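Local coordinates for aspartate--tRNA(Asp/Asn) ligase (Sulfolobus tokodaii, PDB 1WYD), which attaches L-aspartate, activated by ATP as aspartyl-AMP, to both tRNA(Asp) and tRNA(Asn), as a non-discriminating class II aminoacyl-tRNA synthetase, at the interface of chains A and B. Coordinates in Å, arbitrary orientation; residue numbers count along the deposited sequence, not the author numbering. Chains: chain A/B, hypothetical aspartyl-tRNA synthetase.

The three contacts belong to one two-fold symmetric homodimer interface, so each occurs twice, once with the roles of A and B reversed. Contact 1 and contact 2 lie close together, the centres of their C-alpha atoms about 16 Å apart; contact 3 stands about 27 Å from contact 2 and 38 Å from contact 1. Strand 201-209 of chain A serves contacts 2 and 3, as does strand 222-231, which starts next to A:Ala221 of contact 1. Contacts 1 and 2 join the two catalytic domains next to residues predicted to bind ATP, whereas contact 3 ties the N-terminal region of chain B, with its OB-fold, to the catalytic domain of chain A.

Contact 1: the interface of chains A and B. Residues chain A 173, 211-213, 221, 423-424, 426; chain B 177-178.
B:Phe178 plugs a pocket of chain A built from A:Phe173, A:Ala211, A:Glu213, A:Ala221 and A:Lys424, and 115 Å² of its surface is hidden there. Its CB lies near the carbonyl oxygen of A:Lys424. From CB the side chain runs with CG anti to the carbonyl carbon (chi1 -58°), which slides the ring in between A:Lys424 and A:Phe173. CG and CD2 lie against the A:Lys424 backbone, whose CA sits over one face of the ring, 3.6 Å from its centroid, a CH-pi contact. CD1 meets CB of A:Lys424 and CG of A:Glu213. The opposite face takes the rim of A:Phe173, the two rings standing edge-to-face at 88°; CE2 of B:Phe178 is 3.5 Å from CZ of A:Phe173. At the far end CE1 and CZ point to the backbone oxygen of A:Ala211, a residue of the predicted ATP site, and the methyl of A:Ala221 lies at the ring edge. B:Tyr177 packs alongside: CD2 of B:Phe178 covers the centre of one tyrosine face. With CG anti to the backbone N (chi1 -175°), the tyrosine reaches the A:Asp423–A:Arg426 stretch, itself braced by the salt bridge from A:Arg426 NE to A:Asp423 OD2. There the phenol OH of B:Tyr177 donates to the backbone O of A:Arg426 at 3.1 Å, and the backbone N of A:Asp423, 3.1 Å from B:Tyr177 OH, can donate to it.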
loop_
_atom_site.group_PDB
_atom_site.type_symbol
_atom_site.label_atom_id
_atom_site.label_comp_id
_atom_site.label_asym_id
_atom_site.label_seq_id
_atom_site.Cartn_x
_atom_site.Cartn_y
_atom_site.Cartn_z
ATOM N N PHE A 173 4.259 17.178 -11.271
ATOM C CA PHE A 173 2.901 17.547 -11.676
ATOM C C PHE A 173 2.334 18.597 -10.709
ATOM O O PHE A 173 2.251 18.343 -9.530
ATOM C CB PHE A 173 1.964 16.334 -11.669
ATOM C CG PHE A 173 2.158 15.377 -12.841
ATOM C CD1 PHE A 173 2.748 14.126 -12.645
ATOM C CD2 PHE A 173 1.759 15.727 -14.119
ATOM C CE1 PHE A 173 2.938 13.239 -13.708
ATOM C CE2 PHE A 173 1.960 14.847 -15.210
ATOM C CZ PHE A 173 2.542 13.579 -14.988
ATOM N N ALA A 211 6.773 13.988 -14.175
ATOM C CA ALA A 211 6.027 14.637 -15.233
ATOM C C ALA A 211 6.832 14.774 -16.519
ATOM O O ALA A 211 6.361 15.385 -17.485
ATOM C CB ALA A 211 5.505 15.995 -14.754
ATOM N N GLU A 212 8.022 14.193 -16.566
ATOM C CA GLU A 212 8.820 14.298 -17.792
ATOM C C GLU A 212 8.077 13.602 -18.919
ATOM O O GLU A 212 7.272 12.673 -18.674
ATOM C CB GLU A 212 10.231 13.693 -17.646
ATOM C CG GLU A 212 11.232 14.570 -16.912
ATOM C CD GLU A 212 11.062 14.509 -15.402
ATOM O OE1 GLU A 212 10.368 13.579 -14.904
ATOM O OE2 GLU A 212 11.625 15.383 -14.702
ATOM N N GLU A 213 8.359 14.058 -20.143
ATOM C CA GLU A 213 7.698 13.555 -21.337
ATOM C C GLU A 213 8.550 12.498 -22.003
ATOM O O GLU A 213 8.886 12.621 -23.179
ATOM C CB GLU A 213 7.441 14.703 -22.332
ATOM C CG GLU A 213 6.545 15.825 -21.827
ATOM C CD GLU A 213 5.967 16.658 -22.964
ATOM O OE1 GLU A 213 4.877 16.296 -23.468
ATOM O OE2 GLU A 213 6.600 17.676 -23.348
ATOM N N ALA A 221 4.122 7.784 -16.023
ATOM C CA ALA A 221 4.155 9.046 -15.282
ATOM C C ALA A 221 3.707 8.880 -13.844
ATOM O O ALA A 221 4.059 9.698 -12.972
ATOM C CB ALA A 221 3.355 10.112 -15.985
ATOM N N ASP A 423 0.791 7.951 -18.939
ATOM C CA ASP A 423 1.910 8.704 -19.555
ATOM C C ASP A 423 1.435 9.901 -20.423
ATOM O O ASP A 423 0.231 10.190 -20.492
ATOM C CB ASP A 423 2.848 7.771 -20.340
ATOM C CG ASP A 423 2.173 7.110 -21.527
ATOM O OD1 ASP A 423 1.165 7.629 -22.044
ATOM O OD2 ASP A 423 2.579 6.039 -22.019
ATOM N N LYS A 424 2.361 10.567 -21.119
ATOM C CA LYS A 424 2.022 11.788 -21.856
ATOM C C LYS A 424 0.820 11.635 -22.797
ATOM O O LYS A 424 0.003 12.539 -22.930
ATOM C CB LYS A 424 3.237 12.401 -22.568
ATOM C CG LYS A 424 3.708 11.710 -23.865
ATOM C CD LYS A 424 4.900 12.512 -24.544
ATOM C CE LYS A 424 5.466 11.816 -25.780
ATOM N NZ LYS A 424 5.911 10.444 -25.444
ATOM N N ARG A 426 -1.437 9.013 -22.448
ATOM C CA ARG A 426 -2.400 8.061 -21.857
ATOM C C ARG A 426 -2.945 8.495 -20.492
ATOM O O ARG A 426 -2.189 8.637 -19.520
ATOM C CB ARG A 426 -1.830 6.640 -21.820
ATOM C CG ARG A 426 -1.975 5.955 -23.154
ATOM C CD ARG A 426 -1.236 4.668 -23.294
ATOM N NE ARG A 426 0.157 4.866 -23.669
ATOM C CZ ARG A 426 0.690 4.570 -24.855
ATOM N NH1 ARG A 426 -0.055 4.076 -25.835
ATOM N NH2 ARG A 426 1.985 4.783 -25.058
ATOM N N TYR B 177 -1.930 18.032 -16.145
ATOM C CA TYR B 177 -1.386 16.765 -16.620
ATOM C C TYR B 177 -1.103 16.779 -18.140
ATOM O O TYR B 177 -1.994 16.553 -18.966
ATOM C CB TYR B 177 -2.393 15.645 -16.236
ATOM C CG TYR B 177 -1.938 14.249 -16.559
ATOM C CD1 TYR B 177 -0.991 13.594 -15.757
ATOM C CD2 TYR B 177 -2.433 13.587 -17.672
ATOM C CE1 TYR B 177 -0.539 12.290 -16.051
ATOM C CE2 TYR B 177 -2.003 12.292 -17.993
ATOM C CZ TYR B 177 -1.056 11.638 -17.184
ATOM O OH TYR B 177 -0.633 10.355 -17.507
ATOM N N PHE B 178 0.136 17.066 -18.516
ATOM C CA PHE B 178 0.499 17.132 -19.936
ATOM C C PHE B 178 -0.560 17.964 -20.750
ATOM O O PHE B 178 -1.072 17.530 -21.810
ATOM C CB PHE B 178 0.673 15.713 -20.504
ATOM C CG PHE B 178 1.717 14.865 -19.780
ATOM C CD1 PHE B 178 3.075 15.157 -19.888
ATOM C CD2 PHE B 178 1.321 13.760 -19.006
ATOM C CE1 PHE B 178 4.035 14.390 -19.252
ATOM C CE2 PHE B 178 2.264 12.949 -18.379
ATOM C CZ PHE B 178 3.622 13.242 -18.488
#

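Contact 2: the interface of chains A and B. Residues chain A 141, 205, 207, 222, 224, 401; chain B 157-158, 160, 207.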
loop_
_atom_site.group_PDB
_atom_site.type_symbol
_atom_site.label_atom_id
_atom_site.label_comp_id
_atom_site.label_asym_id
_atom_site.label_seq_id
_atom_site.Cartn_x
_atom_site.Cartn_y
_atom_site.Cartn_z
ATOM N N LEU A 141 4.184 -8.592 -3.567
ATOM C CA LEU A 141 3.968 -7.587 -2.524
ATOM C C LEU A 141 3.943 -8.224 -1.159
ATOM O O LEU A 141 4.622 -7.767 -0.220
ATOM C CB LEU A 141 2.655 -6.815 -2.787
ATOM C CG LEU A 141 2.757 -5.858 -4.000
ATOM C CD1 LEU A 141 1.390 -5.527 -4.657
ATOM C CD2 LEU A 141 3.459 -4.587 -3.573
ATOM N N VAL A 205 4.751 1.399 0.226
ATOM C CA VAL A 205 4.532 0.893 -1.107
ATOM C C VAL A 205 3.346 1.691 -1.483
ATOM O O VAL A 205 2.246 1.512 -0.934
ATOM C CB VAL A 205 4.183 -0.571 -1.169
ATOM C CG1 VAL A 205 3.908 -0.982 -2.605
ATOM C CG2 VAL A 205 5.303 -1.483 -0.501
ATOM N N PRO A 207 2.004 5.056 -4.650
ATOM C CA PRO A 207 2.174 5.754 -5.943
ATOM C C PRO A 207 3.088 6.932 -5.811
ATOM O O PRO A 207 3.162 7.585 -4.780
ATOM C CB PRO A 207 0.766 6.273 -6.265
ATOM C CG PRO A 207 -0.178 5.424 -5.337
ATOM C CD PRO A 207 0.634 5.181 -4.109
ATOM N N GLU A 222 2.954 7.803 -13.622
ATOM C CA GLU A 222 2.514 7.340 -12.309
ATOM C C GLU A 222 3.023 5.894 -12.123
ATOM O O GLU A 222 2.824 5.037 -13.006
ATOM C CB GLU A 222 0.999 7.330 -12.248
ATOM C CG GLU A 222 0.422 6.590 -11.048
ATOM C CD GLU A 222 -1.087 6.713 -10.951
ATOM O OE1 GLU A 222 -1.588 7.831 -10.711
ATOM O OE2 GLU A 222 -1.773 5.671 -11.113
ATOM N N ILE A 224 4.104 2.661 -9.041
ATOM C CA ILE A 224 4.155 2.168 -7.641
ATOM C C ILE A 224 5.570 1.867 -7.199
ATOM O O ILE A 224 6.306 1.146 -7.859
ATOM C CB ILE A 224 3.270 0.987 -7.498
ATOM C CG1 ILE A 224 1.884 1.383 -8.002
ATOM C CG2 ILE A 224 3.290 0.426 -6.034
ATOM C CD1 ILE A 224 1.098 2.275 -7.066
ATOM N N LEU A 401 7.996 -1.146 -8.609
ATOM C CA LEU A 401 7.215 -2.391 -8.603
ATOM C C LEU A 401 7.117 -2.971 -10.012
ATOM O O LEU A 401 7.255 -4.210 -10.192
ATOM C CB LEU A 401 5.813 -2.137 -8.088
ATOM C CG LEU A 401 4.859 -3.358 -8.060
ATOM C CD1 LEU A 401 5.447 -4.568 -7.305
ATOM C CD2 LEU A 401 3.544 -2.987 -7.441
ATOM N N PHE B 157 -3.260 -1.974 -7.452
ATOM C CA PHE B 157 -2.978 -0.534 -7.447
ATOM C C PHE B 157 -3.648 0.110 -8.682
ATOM O O PHE B 157 -3.300 -0.238 -9.816
ATOM C CB PHE B 157 -1.477 -0.279 -7.463
ATOM C CG PHE B 157 -0.844 -0.384 -6.116
ATOM C CD1 PHE B 157 0.027 -1.413 -5.834
ATOM C CD2 PHE B 157 -1.149 0.534 -5.116
ATOM C CE1 PHE B 157 0.605 -1.516 -4.567
ATOM C CE2 PHE B 157 -0.584 0.456 -3.860
ATOM C CZ PHE B 157 0.299 -0.565 -3.579
ATOM N N THR B 158 -4.641 0.979 -8.435
ATOM C CA THR B 158 -5.396 1.616 -9.488
ATOM C C THR B 158 -4.929 3.097 -9.693
ATOM O O THR B 158 -4.191 3.659 -8.848
ATOM C CB THR B 158 -6.883 1.530 -9.246
ATOM O OG1 THR B 158 -7.169 1.964 -7.920
ATOM C CG2 THR B 158 -7.333 0.096 -9.280
ATOM N N LYS B 160 -4.340 6.936 -9.776
ATOM C CA LYS B 160 -4.690 7.990 -8.853
ATOM C C LYS B 160 -5.053 9.288 -9.607
ATOM O O LYS B 160 -5.837 10.093 -9.104
ATOM C CB LYS B 160 -3.566 8.219 -7.833
ATOM C CG LYS B 160 -3.229 7.017 -6.950
ATOM C CD LYS B 160 -4.497 6.446 -6.346
ATOM C CE LYS B 160 -4.328 5.034 -5.889
ATOM N NZ LYS B 160 -5.594 4.468 -5.472
ATOM N N PRO B 207 -3.418 5.981 -1.034
ATOM C CA PRO B 207 -3.903 7.347 -0.850
ATOM C C PRO B 207 -5.129 7.626 -1.723
ATOM O O PRO B 207 -5.289 7.051 -2.798
ATOM C CB PRO B 207 -2.694 8.188 -1.257
ATOM C CG PRO B 207 -1.512 7.157 -1.234
ATOM C CD PRO B 207 -2.101 5.944 -1.691
HETATM O O HOH W 1 -1.489 3.757 -8.860
#
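B:Phe157, in the motif 1 segment of this class II synthetase, lies against A:Ile224, on a motif 2 strand of the partner, across the dimer interface. The apolar part centres on this ring. A:Ile224 carries CG1 anti to its carbonyl carbon (chi1 -54°), which lays CD1 over the phenyl face, 3.4 Å from CG of B:Phe157; CG2 covers the same face, also offset toward the rim. A:Val205, on strand 201-209, meets the ring tip with CG1, 3.8 Å from CZ of B:Phe157. A:Leu141 and A:Leu401, the latter in motif 3, add looser methyl contacts. An alanine in place of B:Phe157 would probably leave A:Ile224 and A:Val205 facing a gap and free the isoleucine CD1 to turn. Further along, the two proline rings meet tip to tip, CD of A:Pro207 being 3.7 Å from CD of B:Pro207, and CG of A:Pro207 also packs on CG of B:Lys160. Polar contacts gather at A:Glu222. Its extended chain brings the carboxylate to the backbone N of B:Lys160, which donates to OE1 of A:Glu222 at 3.0 Å, on the syn side and 18° out of plane. Water 1 bridges the chains, 3.0 Å from OE2 of A:Glu222 and 2.7 Å from the carbonyl O of B:Thr158.

Contact 3: the interface of chains A and B. Residues chain A 200-201, 230; chain B 1, 3, 6, 42.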
loop_
_atom_site.group_PDB
_atom_site.type_symbol
_atom_site.label_atom_id
_atom_site.label_comp_id
_atom_site.label_asym_id
_atom_site.label_seq_id
_atom_site.Cartn_x
_atom_site.Cartn_y
_atom_site.Cartn_z
ATOM N N GLU A 200 13.205 4.180 13.537
ATOM C CA GLU A 200 14.309 3.450 12.849
ATOM C C GLU A 200 14.073 2.650 11.554
ATOM O O GLU A 200 14.937 2.705 10.638
ATOM C CB GLU A 200 15.153 2.585 13.782
ATOM C CG GLU A 200 15.453 3.185 15.141
ATOM C CD GLU A 200 16.312 2.270 16.013
ATOM O OE1 GLU A 200 17.092 1.433 15.484
ATOM O OE2 GLU A 200 16.231 2.417 17.241
ATOM N N ARG A 201 13.011 1.849 11.488
ATOM C CA ARG A 201 12.890 0.966 10.325
ATOM C C ARG A 201 11.514 1.063 9.709
ATOM O O ARG A 201 10.505 0.702 10.344
ATOM C CB ARG A 201 13.219 -0.493 10.692
ATOM C CG ARG A 201 14.574 -0.681 11.340
ATOM C CD ARG A 201 14.881 -2.081 11.837
ATOM N NE ARG A 201 16.289 -2.143 12.262
ATOM C CZ ARG A 201 17.047 -3.223 12.148
ATOM N NH1 ARG A 201 16.530 -4.336 11.641
ATOM N NH2 ARG A 201 18.311 -3.202 12.544
ATOM N N MET A 230 16.221 2.788 6.783
ATOM C CA MET A 230 16.748 2.024 7.925
ATOM C C MET A 230 17.785 2.814 8.706
ATOM O O MET A 230 18.913 3.053 8.191
ATOM C CB MET A 230 17.403 0.734 7.410
ATOM C CG MET A 230 17.984 -0.239 8.496
ATOM S SD MET A 230 18.658 -1.769 7.691
ATOM C CE MET A 230 18.139 -3.113 8.979
ATOM N N MET B 1 25.875 -3.653 13.335
ATOM C CA MET B 1 25.860 -2.269 12.759
ATOM C C MET B 1 26.347 -1.265 13.817
ATOM O O MET B 1 27.557 -1.143 14.029
ATOM C CB MET B 1 24.473 -1.943 12.188
ATOM C CG MET B 1 23.685 -3.226 11.763
ATOM S SD MET B 1 22.418 -3.038 10.430
ATOM C CE MET B 1 21.612 -4.677 10.495
ATOM N N ARG B 3 25.211 -1.288 17.036
ATOM C CA ARG B 3 24.847 -1.854 18.312
ATOM C C ARG B 3 25.002 -3.348 18.202
ATOM O O ARG B 3 25.071 -3.866 17.099
ATOM C CB ARG B 3 23.389 -1.542 18.627
ATOM C CG ARG B 3 22.476 -1.659 17.435
ATOM C CD ARG B 3 21.083 -1.778 17.814
ATOM N NE ARG B 3 20.482 -0.494 18.205
ATOM C CZ ARG B 3 19.641 0.205 17.444
ATOM N NH1 ARG B 3 19.339 -0.217 16.219
ATOM N NH2 ARG B 3 19.094 1.310 17.900
ATOM N N PHE B 6 19.330 -4.358 20.885
ATOM C CA PHE B 6 18.288 -3.402 21.189
ATOM C C PHE B 6 18.037 -3.430 22.681
ATOM O O PHE B 6 18.187 -4.477 23.318
ATOM C CB PHE B 6 17.012 -3.794 20.474
ATOM C CG PHE B 6 17.009 -3.445 19.019
ATOM C CD1 PHE B 6 17.343 -4.412 18.059
ATOM C CD2 PHE B 6 16.665 -2.157 18.599
ATOM C CE1 PHE B 6 17.334 -4.100 16.688
ATOM C CE2 PHE B 6 16.660 -1.827 17.225
ATOM C CZ PHE B 6 16.992 -2.813 16.271
ATOM N N LYS B 42 14.284 1.886 19.113
ATOM C CA LYS B 42 12.946 1.522 18.627
ATOM C C LYS B 42 12.196 0.544 19.566
ATOM O O LYS B 42 10.981 0.461 19.497
ATOM C CB LYS B 42 12.984 1.052 17.153
ATOM C CG LYS B 42 12.977 -0.450 16.942
ATOM C CD LYS B 42 13.272 -0.899 15.508
ATOM C CE LYS B 42 12.002 -1.058 14.679
ATOM N NZ LYS B 42 11.152 -2.228 15.065
#
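A:Glu200 and B:Arg3 meet tip to tip in a salt bridge, carboxylate and guanidinium nearly coplanar with 22° between their planes. NH1 of B:Arg3 donates to OE1 of A:Glu200 at 2.9 Å, on its syn lone pair. NH2 of B:Arg3 is shared between the oxygens, 3.1 Å from OE1 and 3.1 Å from OE2 of A:Glu200. The backbone N of B:Lys42 adds a bond of 2.8 Å to OE2 of A:Glu200, coming from above the carboxylate plane, on the face opposite to NH2. Each oxygen thus accepts at least two donors, which should fix the rotation of the carboxylate and favour its charged form. Around this pair, B:Phe6 sets its CE2 edge against one face of the B:Arg3 guanidinium. B:Arg3 bends at chi3 (78°), which turns its tip toward the glutamate. Further out, A:Arg201 points its guanidinium at CZ of B:Phe6, the two planes 73° apart. Its NH2 lies 4.8 Å from NH1 of B:Arg3, a like-charge approach that A:Glu200 probably helps offset. The methyl CE of A:Met230 caps the centre of one face of the A:Arg201 guanidinium and lies 4.1 Å from CE of B:Met1. The N-terminal residues of chain B and B:Lys42 of its OB-fold, the anticodon-binding domain, are held in this way on the partner's catalytic domain, which probably helps set the position of the anticodon-reading module within the homodimer.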